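Local structure of proto-oncogene tyrosine-protein kinase receptor Ret (Danio rerio, 7AMK) at residues F51-D54 against V59-L62; L40-H43 against F47-W50; S27-E30 against R35-F38. The protein probably acts as a receptor tyrosine kinase that recognises GDNF, held by its co-receptor GFR alpha 1, through extracellular cadherin-like domains. The protein carries 4 engineered substitutions. All coordinates share one frame; numbering follows the deposited sequence.

In the fold
All three contacts lie in the first cadherin-like domain, a sandwich of two beta sheets. Contact 1 joins two paired strands by a backbone ladder and buries the most surface between its segments (415 Å²), with an apolar inner face and a polar outer one. Contact 2, partly buried like contact 1, lies in the connection between strands 37-40 and 51-53. It rests on a threonine packed against a serine, with a less certain hydroxyl bond to its carbonyl. Contact 3 is a surface contact, made of side-chain packing without hydrogen bonds between its segments. Strand 37-40 runs through contacts 2 and 3. Leu-40 of contact 2 packs on Phe-51, and Phe-38 of contact 3 lies against Ile-53 and Asp-54.

Contact 1: F51-D54 against V59-L62; sequences FHID and VLYL. With NAG (2-acetamido-2-deoxy-beta-D-glucopyranose), chain O.
Leu-60 fills the apolar centre with one methyl. With CG anti to the backbone N (chi1 -179°) and chi2 near 66°, CD1 reaches the neighbouring strand, 4.0 Å from Phe-51 CB and 4.2 Å from Ile-53 CB. Phe-51 and Leu-62 lie side by side and point the same way. Leu-62 CD2 approaches the Phe-51 ring obliquely, 3.6 Å from CE1.

Outward from this centre the backbones pair as an antiparallel beta hairpin. His-52 and Tyr-61 form the hydrogen-bonded pair. The Tyr-61 N to His-52 O bond is 2.7 Å long and nearly straight (161° at the hydrogen). The return bond from His-52 N to Tyr-61 O measures 2.8 Å. Asp-54 N donates to Val-59 O at 2.9 Å and ties the turn end.

The His-52 and Tyr-61 side chains run together on the partly exposed face. Tyr-61 CD2 meets the edge of the His-52 ring, 4.2 Å from His-52 CD2. The acetyl methyl of an N-acetylglucosamine, a glycan sugar attached to the protein itself, also lies at that edge. Val-59 CG1 covers one face of the Tyr-61 ring near its rim. Asp-54 OD1 accepts the Ala-56 and Ser-57 amides and so braces the turn.

Strand 59-62 is the middle strand of its sheet, bonded on its other side to strand 21-24. Phe-51, Ile-53 and Leu-60 face strands 37-40 and 83-92 of the opposing sheet.

Contact 2: L40-H43 against F47-W50; sequences LCSH and FTSW
Thr-48 presses its side chain against Ser-42, and most of the contact follows from it. Its CB lies 3.7 Å from Ser-42 CB and 3.3 Å from Ser-42 O. Two branches leave this carbon. The methyl CG2 is anti to the backbone N of Thr-48. It touches both Ser-42 CB, at 3.5 Å, and Leu-40 CB, at 4.2 Å. The Ser-42 approach is tighter than usual for two carbons. The hydroxyl OG1 is anti to the carbonyl carbon (chi1 -50°), which points it at Ser-42 O. The hydrogen bond modelled there is doubtful, because OG1 is placed too close to a neighbour.

The two segments belong to the connection from strand 37-40 to strand 51-53, which passes from one sheet of the cadherin-like sandwich to the other. Thr-48 stands in a 3-10 turn, closed by Trp-50 N to Phe-47 O at 2.9 Å. In that turn Phe-47 CB rests over the centre of one face of the Trp-50 ring.

Leu-40 comes from the end of its strand, and its CD1 reaches Thr-48 O at 4.1 Å. The Ser-42 hydroxyl turns to another partner, the Lys-88 amide of strand 83-92. Leu-87 of that strand packs on Ser-42, Phe-47 and Thr-48 alike. Next to Ser-42, Cys-41 is held by a disulfide to Cys-101.

Contact 3: S27-E30 against R35-F38; sequences SMRE and RPYF
Pro-36 CD sits over one face of the Arg-29 guanidinium, toward its rim. The contact lies at the edge of the cadherin-like beta sandwich. Residues 27-30 follow strand 21-24 of one sheet, and residues 35-38 lead into strand 37-40 of the other.

Pro-36 CD stands 3.6 Å above the guanidinium plane and is 3.8 Å from Arg-29 NH2. The Arg-29 side chain crosses the proline at about a right angle. The chain bends at chi3 (149°), and its guanidinium ends beside Pro-36. Arg-35 CA approaches the same group obliquely. The Arg-35 guanidinium is turned to its own segment, where Tyr-37 OH sits over the centre of one face. No hydrogen bond spans the two segments. The two arginine charges do not touch, with Arg-29 NH2 6.8 Å from Arg-35 NE.

Deeper in, the contact turns apolar. Val-91 of strand 83-92 packs on Ser-27, Pro-36 and Phe-38 together. Phe-38 CG is anti to its carbonyl carbon (chi1 -58°), and the ring extends to Ser-27. Ser-27 CB lies obliquely to that ring, 4.0 Å from Phe-38 CZ, and is also 4.0 Å from Pro-36 CB.

Contact 1: F51-D54 against V59-L62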
loop_
_atom_site.group_PDB
_atom_site.type_symbol
_atom_site.label_atom_id
_atom_site.label_comp_id
_atom_site.label_asym_id
_atom_site.label_seq_id
_atom_site.Cartn_x
_atom_site.Cartn_y
_atom_site.Cartn_z
ATOM N N PHE A 51 -53.233 34.362 13.548
ATOM C CA PHE A 51 -53.498 32.984 13.166
ATOM C C PHE A 51 -53.854 32.152 14.388
ATOM O O PHE A 51 -53.506 32.490 15.521
ATOM C CB PHE A 51 -52.288 32.361 12.436
ATOM C CG PHE A 51 -51.830 33.151 11.249
ATOM C CD1 PHE A 51 -52.428 32.980 10.015
ATOM C CD2 PHE A 51 -50.807 34.073 11.370
ATOM C CE1 PHE A 51 -52.006 33.715 8.915
ATOM C CE2 PHE A 51 -50.379 34.801 10.274
ATOM C CZ PHE A 51 -50.979 34.626 9.049
ATOM N N HIS A 52 -54.543 31.042 14.137
ATOM C CA HIS A 52 -54.910 30.100 15.185
ATOM C C HIS A 52 -54.812 28.691 14.617
ATOM O O HIS A 52 -55.286 28.450 13.507
ATOM C CB HIS A 52 -56.324 30.395 15.688
ATOM C CG HIS A 52 -56.953 29.265 16.450
ATOM N ND1 HIS A 52 -56.716 29.044 17.793
ATOM C CD2 HIS A 52 -57.826 28.306 16.059
ATOM C CE1 HIS A 52 -57.403 27.987 18.191
ATOM N NE2 HIS A 52 -58.083 27.522 17.158
ATOM N N ILE A 53 -54.173 27.774 15.346
ATOM C CA ILE A 53 -54.075 26.379 14.922
ATOM C C ILE A 53 -54.918 25.538 15.862
ATOM O O ILE A 53 -54.886 25.726 17.082
ATOM C CB ILE A 53 -52.615 25.867 14.849
ATOM C CG1 ILE A 53 -52.500 24.700 13.847
ATOM C CG2 ILE A 53 -52.087 25.434 16.227
ATOM C CD1 ILE A 53 -51.079 24.130 13.677
ATOM N N ASP A 54 -55.703 24.642 15.290
ATOM C CA ASP A 54 -56.517 23.768 16.115
ATOM C C ASP A 54 -55.623 22.720 16.766
ATOM O O ASP A 54 -54.916 21.980 16.071
ATOM C CB ASP A 54 -57.602 23.122 15.270
ATOM C CG ASP A 54 -58.555 22.342 16.093
ATOM O OD1 ASP A 54 -58.134 21.305 16.646
ATOM O OD2 ASP A 54 -59.710 22.791 16.225
ATOM N N VAL A 59 -55.314 22.010 11.886
ATOM C CA VAL A 59 -55.731 22.938 10.840
ATOM C C VAL A 59 -55.382 24.355 11.273
ATOM O O VAL A 59 -55.670 24.757 12.400
ATOM C CB VAL A 59 -57.232 22.793 10.548
ATOM C CG1 VAL A 59 -57.691 23.892 9.577
ATOM C CG2 VAL A 59 -57.531 21.378 10.003
ATOM N N LEU A 60 -54.736 25.103 10.388
ATOM C CA LEU A 60 -54.364 26.490 10.645
ATOM C C LEU A 60 -55.422 27.424 10.058
ATOM O O LEU A 60 -55.803 27.283 8.890
ATOM C CB LEU A 60 -52.988 26.783 10.049
ATOM C CG LEU A 60 -52.321 28.150 10.170
ATOM C CD1 LEU A 60 -51.989 28.464 11.625
ATOM C CD2 LEU A 60 -51.056 28.163 9.320
ATOM N N TYR A 61 -55.895 28.366 10.878
ATOM C CA TYR A 61 -56.976 29.293 10.557
ATOM C C TYR A 61 -56.517 30.745 10.683
ATOM O O TYR A 61 -55.681 31.090 11.530
ATOM C CB TYR A 61 -58.186 29.112 11.507
ATOM C CG TYR A 61 -58.923 27.806 11.407
ATOM C CD1 TYR A 61 -59.959 27.642 10.497
ATOM C CD2 TYR A 61 -58.605 26.739 12.250
ATOM C CE1 TYR A 61 -60.641 26.432 10.406
ATOM C CE2 TYR A 61 -59.284 25.535 12.166
ATOM C CZ TYR A 61 -60.298 25.389 11.241
ATOM O OH TYR A 61 -60.969 24.196 11.147
ATOM N N LEU A 62 -57.119 31.614 9.877
ATOM C CA LEU A 62 -57.013 33.045 10.136
ATOM C C LEU A 62 -57.758 33.411 11.415
ATOM O O LEU A 62 -58.928 33.056 11.593
ATOM C CB LEU A 62 -57.569 33.847 8.968
ATOM C CG LEU A 62 -56.597 34.045 7.825
ATOM C CD1 LEU A 62 -57.322 34.810 6.757
ATOM C CD2 LEU A 62 -55.416 34.833 8.340
HETATM C C1 NAG O . -56.722 36.260 18.039
HETATM C C2 NAG O . -56.134 35.486 19.210
HETATM C C3 NAG O . -56.660 36.059 20.518
HETATM C C4 NAG O . -56.354 37.551 20.601
HETATM C C5 NAG O . -56.843 38.303 19.357
HETATM C C6 NAG O . -56.337 39.731 19.309
HETATM C C7 NAG O . -55.497 33.145 18.819
HETATM C C8 NAG O . -55.968 31.722 18.764
HETATM N N2 NAG O . -56.425 34.062 19.118
HETATM O O3 NAG O . -56.051 35.365 21.602
HETATM O O4 NAG O . -56.964 38.114 21.756
HETATM O O5 NAG O . -56.371 37.662 18.159
HETATM O O6 NAG O . -57.241 40.617 18.663
HETATM O O7 NAG O . -54.329 33.450 18.600
#

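Contact 2: L40-H43 against F47-W50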
loop_
_atom_site.group_PDB
_atom_site.type_symbol
_atom_site.label_atom_id
_atom_site.label_comp_id
_atom_site.label_asym_id
_atom_site.label_seq_id
_atom_site.Cartn_x
_atom_site.Cartn_y
_atom_site.Cartn_z
ATOM N N LEU A 40 -49.033 26.975 17.886
ATOM C CA LEU A 40 -48.210 27.998 17.235
ATOM C C LEU A 40 -47.039 28.422 18.109
ATOM O O LEU A 40 -47.161 28.541 19.331
ATOM C CB LEU A 40 -49.040 29.236 16.888
ATOM C CG LEU A 40 -49.989 29.043 15.705
ATOM C CD1 LEU A 40 -50.979 30.176 15.587
ATOM C CD2 LEU A 40 -49.188 28.923 14.444
ATOM N N CYS A 41 -45.908 28.692 17.465
ATOM C CA CYS A 41 -44.659 28.953 18.158
ATOM C C CYS A 41 -44.066 30.319 17.888
ATOM O O CYS A 41 -43.115 30.708 18.579
ATOM C CB CYS A 41 -43.612 27.906 17.773
ATOM S SG CYS A 41 -43.843 26.433 18.691
ATOM N N SER A 42 -44.575 31.042 16.904
ATOM C CA SER A 42 -44.001 32.314 16.484
ATOM C C SER A 42 -44.389 33.452 17.418
ATOM O O SER A 42 -44.517 34.601 16.991
ATOM C CB SER A 42 -44.425 32.598 15.047
ATOM O OG SER A 42 -44.445 31.384 14.307
ATOM N N HIS A 43 -44.585 33.176 18.707
ATOM C CA HIS A 43 -45.002 34.229 19.628
ATOM C C HIS A 43 -44.008 35.380 19.685
ATOM O O HIS A 43 -44.342 36.439 20.224
ATOM C CB HIS A 43 -45.205 33.622 21.004
ATOM C CG HIS A 43 -43.973 32.991 21.565
ATOM N ND1 HIS A 43 -43.006 33.712 22.235
ATOM C CD2 HIS A 43 -43.539 31.709 21.543
ATOM C CE1 HIS A 43 -42.036 32.899 22.612
ATOM N NE2 HIS A 43 -42.336 31.677 22.205
ATOM N N PHE A 47 -47.311 39.147 13.941
ATOM C CA PHE A 47 -48.288 38.610 13.006
ATOM C C PHE A 47 -48.780 37.237 13.419
ATOM O O PHE A 47 -49.790 36.778 12.887
ATOM C CB PHE A 47 -47.716 38.560 11.576
ATOM C CG PHE A 47 -46.421 37.795 11.446
ATOM C CD1 PHE A 47 -46.383 36.425 11.619
ATOM C CD2 PHE A 47 -45.244 38.451 11.112
ATOM C CE1 PHE A 47 -45.210 35.724 11.482
ATOM C CE2 PHE A 47 -44.056 37.746 10.974
ATOM C CZ PHE A 47 -44.048 36.380 11.160
ATOM N N THR A 48 -48.104 36.575 14.355
ATOM C CA THR A 48 -48.522 35.228 14.705
ATOM C C THR A 48 -49.911 35.234 15.319
ATOM O O THR A 48 -50.666 34.265 15.155
ATOM C CB THR A 48 -47.504 34.577 15.640
ATOM O OG1 THR A 48 -46.190 34.734 15.092
ATOM C CG2 THR A 48 -47.799 33.087 15.791
ATOM N N SER A 49 -50.282 36.322 16.001
ATOM C CA SER A 49 -51.632 36.421 16.547
ATOM C C SER A 49 -52.694 36.738 15.498
ATOM O O SER A 49 -53.862 36.884 15.871
ATOM C CB SER A 49 -51.666 37.457 17.652
ATOM O OG SER A 49 -51.126 36.881 18.825
ATOM N N TRP A 50 -52.317 36.864 14.218
ATOM C CA TRP A 50 -53.281 36.784 13.125
ATOM C C TRP A 50 -53.786 35.365 12.882
ATOM O O TRP A 50 -54.667 35.175 12.037
ATOM C CB TRP A 50 -52.669 37.280 11.804
ATOM C CG TRP A 50 -52.062 38.651 11.832
ATOM C CD1 TRP A 50 -52.068 39.533 12.867
ATOM C CD2 TRP A 50 -51.348 39.290 10.764
ATOM N NE1 TRP A 50 -51.403 40.678 12.515
ATOM C CE2 TRP A 50 -50.951 40.557 11.229
ATOM C CE3 TRP A 50 -51.012 38.914 9.456
ATOM C CZ2 TRP A 50 -50.234 41.452 10.443
ATOM C CZ3 TRP A 50 -50.300 39.804 8.674
ATOM C CH2 TRP A 50 -49.917 41.057 9.172
#

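Contact 3: S27-E30 against R35-F38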
loop_
_atom_site.group_PDB
_atom_site.type_symbol
_atom_site.label_atom_id
_atom_site.label_comp_id
_atom_site.label_asym_id
_atom_site.label_seq_id
_atom_site.Cartn_x
_atom_site.Cartn_y
_atom_site.Cartn_z
ATOM N N SER A 27 -48.992 15.405 11.481
ATOM C CA SER A 27 -48.013 14.724 12.319
ATOM C C SER A 27 -48.282 13.232 12.255
ATOM O O SER A 27 -49.429 12.803 12.386
ATOM C CB SER A 27 -48.085 15.200 13.777
ATOM O OG SER A 27 -47.028 14.668 14.569
ATOM N N MET A 28 -47.247 12.439 12.040
ATOM C CA MET A 28 -47.431 11.000 11.988
ATOM C C MET A 28 -47.048 10.345 13.308
ATOM O O MET A 28 -46.049 10.715 13.936
ATOM C CB MET A 28 -46.649 10.416 10.831
ATOM C CG MET A 28 -47.280 10.899 9.536
ATOM S SD MET A 28 -46.975 9.784 8.233
ATOM C CE MET A 28 -48.000 8.389 8.712
ATOM N N ARG A 29 -47.881 9.403 13.742
ATOM C CA ARG A 29 -47.656 8.698 14.995
ATOM C C ARG A 29 -46.579 7.639 14.831
ATOM O O ARG A 29 -46.584 6.860 13.871
ATOM C CB ARG A 29 -48.948 8.047 15.480
ATOM C CG ARG A 29 -50.061 9.039 15.754
ATOM C CD ARG A 29 -51.420 8.386 15.596
ATOM N NE ARG A 29 -52.449 8.942 16.473
ATOM C CZ ARG A 29 -53.256 9.950 16.161
ATOM N NH1 ARG A 29 -53.136 10.607 15.014
ATOM N NH2 ARG A 29 -54.210 10.306 17.020
ATOM N N GLU A 30 -45.649 7.620 15.770
ATOM C CA GLU A 30 -44.660 6.561 15.818
ATOM C C GLU A 30 -45.102 5.378 16.671
ATOM O O GLU A 30 -44.382 4.378 16.733
ATOM C CB GLU A 30 -43.337 7.129 16.310
ATOM C CG GLU A 30 -42.638 7.929 15.214
ATOM C CD GLU A 30 -41.466 8.699 15.738
ATOM O OE1 GLU A 30 -41.662 9.451 16.710
ATOM O OE2 GLU A 30 -40.352 8.549 15.196
ATOM N N ARG A 35 -50.687 10.605 20.583
ATOM C CA ARG A 35 -51.653 11.605 20.115
ATOM C C ARG A 35 -50.997 12.977 19.979
ATOM O O ARG A 35 -50.355 13.457 20.936
ATOM C CB ARG A 35 -52.844 11.684 21.077
ATOM C CG ARG A 35 -53.581 13.012 21.106
ATOM C CD ARG A 35 -54.608 12.988 22.231
ATOM N NE ARG A 35 -55.185 14.303 22.477
ATOM C CZ ARG A 35 -56.162 14.557 23.343
ATOM N NH1 ARG A 35 -56.705 13.601 24.081
ATOM N NH2 ARG A 35 -56.611 15.805 23.470
ATOM N N PRO A 36 -51.157 13.655 18.838
ATOM C CA PRO A 36 -50.491 14.952 18.644
ATOM C C PRO A 36 -51.271 16.139 19.198
ATOM O O PRO A 36 -52.500 16.195 19.155
ATOM C CB PRO A 36 -50.357 15.041 17.117
ATOM C CG PRO A 36 -51.497 14.256 16.602
ATOM C CD PRO A 36 -51.812 13.179 17.605
ATOM N N TYR A 37 -50.522 17.089 19.745
ATOM C CA TYR A 37 -51.035 18.374 20.207
ATOM C C TYR A 37 -50.291 19.445 19.440
ATOM O O TYR A 37 -49.085 19.634 19.643
ATOM C CB TYR A 37 -50.817 18.599 21.696
ATOM C CG TYR A 37 -51.512 17.650 22.631
ATOM C CD1 TYR A 37 -50.953 16.419 22.934
ATOM C CD2 TYR A 37 -52.692 18.016 23.267
ATOM C CE1 TYR A 37 -51.555 15.569 23.815
ATOM C CE2 TYR A 37 -53.303 17.171 24.144
ATOM C CZ TYR A 37 -52.731 15.945 24.417
ATOM O OH TYR A 37 -53.340 15.091 25.303
ATOM N N PHE A 38 -51.014 20.150 18.588
ATOM C CA PHE A 38 -50.452 21.195 17.754
ATOM C C PHE A 38 -50.549 22.540 18.455
ATOM O O PHE A 38 -51.489 22.794 19.207
ATOM C CB PHE A 38 -51.211 21.273 16.433
ATOM C CG PHE A 38 -51.206 20.004 15.643
ATOM C CD1 PHE A 38 -50.207 19.761 14.704
ATOM C CD2 PHE A 38 -52.218 19.072 15.800
ATOM C CE1 PHE A 38 -50.208 18.592 13.958
ATOM C CE2 PHE A 38 -52.222 17.904 15.040
ATOM C CZ PHE A 38 -51.207 17.674 14.115
#